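Local coordinates for protein putative (Helicobacter pylori, PDB 4O8S) that belongs to the nucleotidyltransferase superfamily, in the AbiEii toxin family, and probably acts as a nucleotidyltransferase, at residues Asn8-Lys11 / Leu12-Ile16. Numbering follows the deposited sequence.
Sequences NHEK and LMRAI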
ATOM      1  N   ASN A   8       8.185  17.425  -0.784  1.00 40.54           N
ATOM      2  CA  ASN A   8       6.979  18.235  -0.696  1.00 39.94           C
ATOM      3  C   ASN A   8       5.733  17.380  -0.916  1.00 36.29           C
ATOM      4  O   ASN A   8       4.711  17.587  -0.262  1.00 38.67           O
ATOM      5  CB  ASN A   8       7.050  19.417  -1.657  1.00 44.64           C
ATOM      6  CG  ASN A   8       7.954  20.515  -1.132  1.00 48.25           C
ATOM      7  OD1 ASN A   8       7.893  20.860   0.050  1.00 48.35           O
ATOM      8  ND2 ASN A   8       8.820  21.041  -1.989  1.00 50.54           N
ATOM      9  N   HIS A   9       5.841  16.397  -1.805  1.00 36.53           N
ATOM     10  CA  HIS A   9       4.757  15.447  -2.035  1.00 38.60           C
ATOM     11  C   HIS A   9       4.404  14.687  -0.749  1.00 37.77           C
ATOM     12  O   HIS A   9       3.230  14.601  -0.365  1.00 34.93           O
ATOM     13  CB  HIS A   9       5.143  14.464  -3.136  1.00 37.20           C
ATOM     14  CG  HIS A   9       3.989  13.672  -3.676  1.00 36.90           C
ATOM     15  ND1 HIS A   9       2.993  14.242  -4.446  1.00 36.59           N
ATOM     16  CD2 HIS A   9       3.682  12.357  -3.578  1.00 37.70           C
ATOM     17  CE1 HIS A   9       2.121  13.311  -4.789  1.00 36.49           C
ATOM     18  NE2 HIS A   9       2.512  12.157  -4.276  1.00 36.62           N
ATOM     19  N   GLU A  10       5.415  14.134  -0.082  1.00 36.55           N
ATOM     20  CA  GLU A  10       5.179  13.421   1.179  1.00 34.37           C
ATOM     21  C   GLU A  10       4.540  14.329   2.220  1.00 33.26           C
ATOM     22  O   GLU A  10       3.653  13.916   2.972  1.00 33.27           O
ATOM     23  CB  GLU A  10       6.486  12.835   1.736  1.00 36.72           C
ATOM     24  CG  GLU A  10       6.264  12.073   3.060  1.00 42.81           C
ATOM     25  CD  GLU A  10       7.481  11.296   3.565  1.00 45.48           C
ATOM     26  OE1 GLU A  10       8.496  11.186   2.838  1.00 48.24           O
ATOM     27  OE2 GLU A  10       7.404  10.776   4.704  1.00 53.03           O
ATOM     28  N   LYS A  11       4.996  15.573   2.273  1.00 37.94           N
ATOM     29  CA  LYS A  11       4.467  16.529   3.243  1.00 40.44           C
ATOM     30  C   LYS A  11       2.978  16.795   3.006  1.00 38.24           C
ATOM     31  O   LYS A  11       2.190  16.883   3.957  1.00 36.59           O
ATOM     32  CB  LYS A  11       5.257  17.830   3.153  1.00 42.28           C
ATOM     33  CG  LYS A  11       4.727  18.964   4.018  1.00 47.82           C
ATOM     34  CD  LYS A  11       5.499  20.243   3.677  1.00 54.45           C
ATOM     35  CE  LYS A  11       5.206  21.387   4.637  1.00 62.85           C
ATOM     36  NZ  LYS A  11       5.965  22.626   4.254  1.00 65.66           N
ATOM     37  N   LEU A  12       2.588  16.914   1.739  1.00 31.53           N
ATOM     38  CA  LEU A  12       1.178  17.117   1.431  1.00 32.96           C
ATOM     39  C   LEU A  12       0.381  15.874   1.762  1.00 29.65           C
ATOM     40  O   LEU A  12      -0.685  15.971   2.352  1.00 29.42           O
ATOM     41  CB  LEU A  12       0.983  17.487  -0.040  1.00 33.50           C
ATOM     42  CG  LEU A  12      -0.450  17.507  -0.582  1.00 32.08           C
ATOM     43  CD1 LEU A  12      -1.323  18.551   0.096  1.00 30.04           C
ATOM     44  CD2 LEU A  12      -0.400  17.745  -2.091  1.00 33.27           C
HETATM   45  N   MSE A  13       0.899  14.701   1.394  1.00 30.29           N
HETATM   46  CA  MSE A  13       0.191  13.460   1.701  1.00 31.03           C
HETATM   47  C   MSE A  13      -0.055  13.293   3.198  1.00 31.04           C
HETATM   48  O   MSE A  13      -1.179  12.984   3.613  1.00 32.24           O
HETATM   49  CB  MSE A  13       0.943  12.252   1.149  1.00 31.36           C
HETATM   50  CG  MSE A  13       1.001  12.198  -0.377  1.00 30.16           C
HETATM   51 SE   MSE A  13       1.609  10.378  -0.907  1.00 38.23          SE
HETATM   52  CE  MSE A  13       3.375  10.350  -0.079  1.00 33.71           C
ATOM     53  N   ARG A  14       0.980  13.523   4.009  1.00 36.64           N
ATOM     54  CA  ARG A  14       0.858  13.391   5.473  1.00 40.87           C
ATOM     55  C   ARG A  14      -0.176  14.329   6.084  1.00 36.38           C
ATOM     56  O   ARG A  14      -0.968  13.915   6.925  1.00 38.91           O
ATOM     57  CB  ARG A  14       2.208  13.649   6.159  1.00 42.69           C
ATOM     58  CG  ARG A  14       3.229  12.527   6.003  1.00 43.91           C
ATOM     59  CD  ARG A  14       4.402  12.714   6.984  1.00 51.67           C
ATOM     60  NE  ARG A  14       5.273  11.542   6.978  1.00 54.10           N
ATOM     61  CZ  ARG A  14       5.081  10.468   7.742  1.00 50.11           C
ATOM     62  NH1 ARG A  14       4.048  10.417   8.583  1.00 53.86           N
ATOM     63  NH2 ARG A  14       5.917   9.438   7.663  1.00 52.01           N
ATOM     64  N   ALA A  15      -0.149  15.594   5.671  1.00 33.65           N
ATOM     65  CA  ALA A  15      -1.096  16.579   6.189  1.00 35.18           C
ATOM     66  C   ALA A  15      -2.521  16.125   5.898  1.00 36.30           C
ATOM     67  O   ALA A  15      -3.417  16.196   6.758  1.00 35.54           O
ATOM     68  CB  ALA A  15      -0.841  17.926   5.561  1.00 35.21           C
ATOM     69  N   ILE A  16      -2.731  15.641   4.678  1.00 34.01           N
ATOM     70  CA  ILE A  16      -4.057  15.178   4.303  1.00 33.81           C
ATOM     71  C   ILE A  16      -4.495  14.035   5.202  1.00 31.75           C
ATOM     72  O   ILE A  16      -5.565  14.104   5.818  1.00 32.46           O
ATOM     73  CB  ILE A  16      -4.106  14.749   2.811  1.00 33.79           C
ATOM     74  CG1 ILE A  16      -4.106  15.993   1.924  1.00 32.82           C
ATOM     75  CG2 ILE A  16      -5.334  13.923   2.527  1.00 29.14           C
ATOM     76  CD1 ILE A  16      -3.834  15.693   0.451  1.00 31.88           C
TER
HETATM   77  O   HOH W   1       7.801   8.002   5.797  1.00 47.05           O
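Leu12, Met13, Arg14 and Ala15 each donate their backbone N-H to the carbonyl four residues earlier, on Asn8, His9, Glu10 and Lys11, so that residues 8-11 and 12-16 form successive turns of one α-helix. The bond from Met13 N to His9 O is 2.9 Å long, that from Ala15 N to Lys11 O 3.2 Å. On the side facing helix 29-36 the same spacing sets Glu10 beside Arg14, both side chains pointing the same way in an i, i+4 salt bridge. Arg14 NE lies 3.2 Å from Glu10 OE2 and meets its anti lone pair, the oxygen sitting near the guanidinium plane although the two flat groups are turned 33° apart. A water bridges the pair, donating to Glu10 OE2 and accepting from Arg14 NH2, while the other carboxylate oxygen, OE1, is hydrogen-bonded to Tyr34. Helix 4-19 packs on the mixed sheet of the nucleotidyltransferase fold, with His9, Leu12, Met13 and Ile16 all touching Leu100 of strand 98-106. On this buried side the selenomethionine Met13 lays CG over one face of the His9 ring, toward its rim. Met13 SE stands obliquely, 4.5 Å from the centroid of the His9 ring, and a bend at chi3 (-62°) brings Met13 CE to 3.8 Å from Glu10 CA. The imidazole is fixed in rotation by hydrogen bonds at both nitrogens, ND1 to Tyr89 OH and NE2 to Glu44 O.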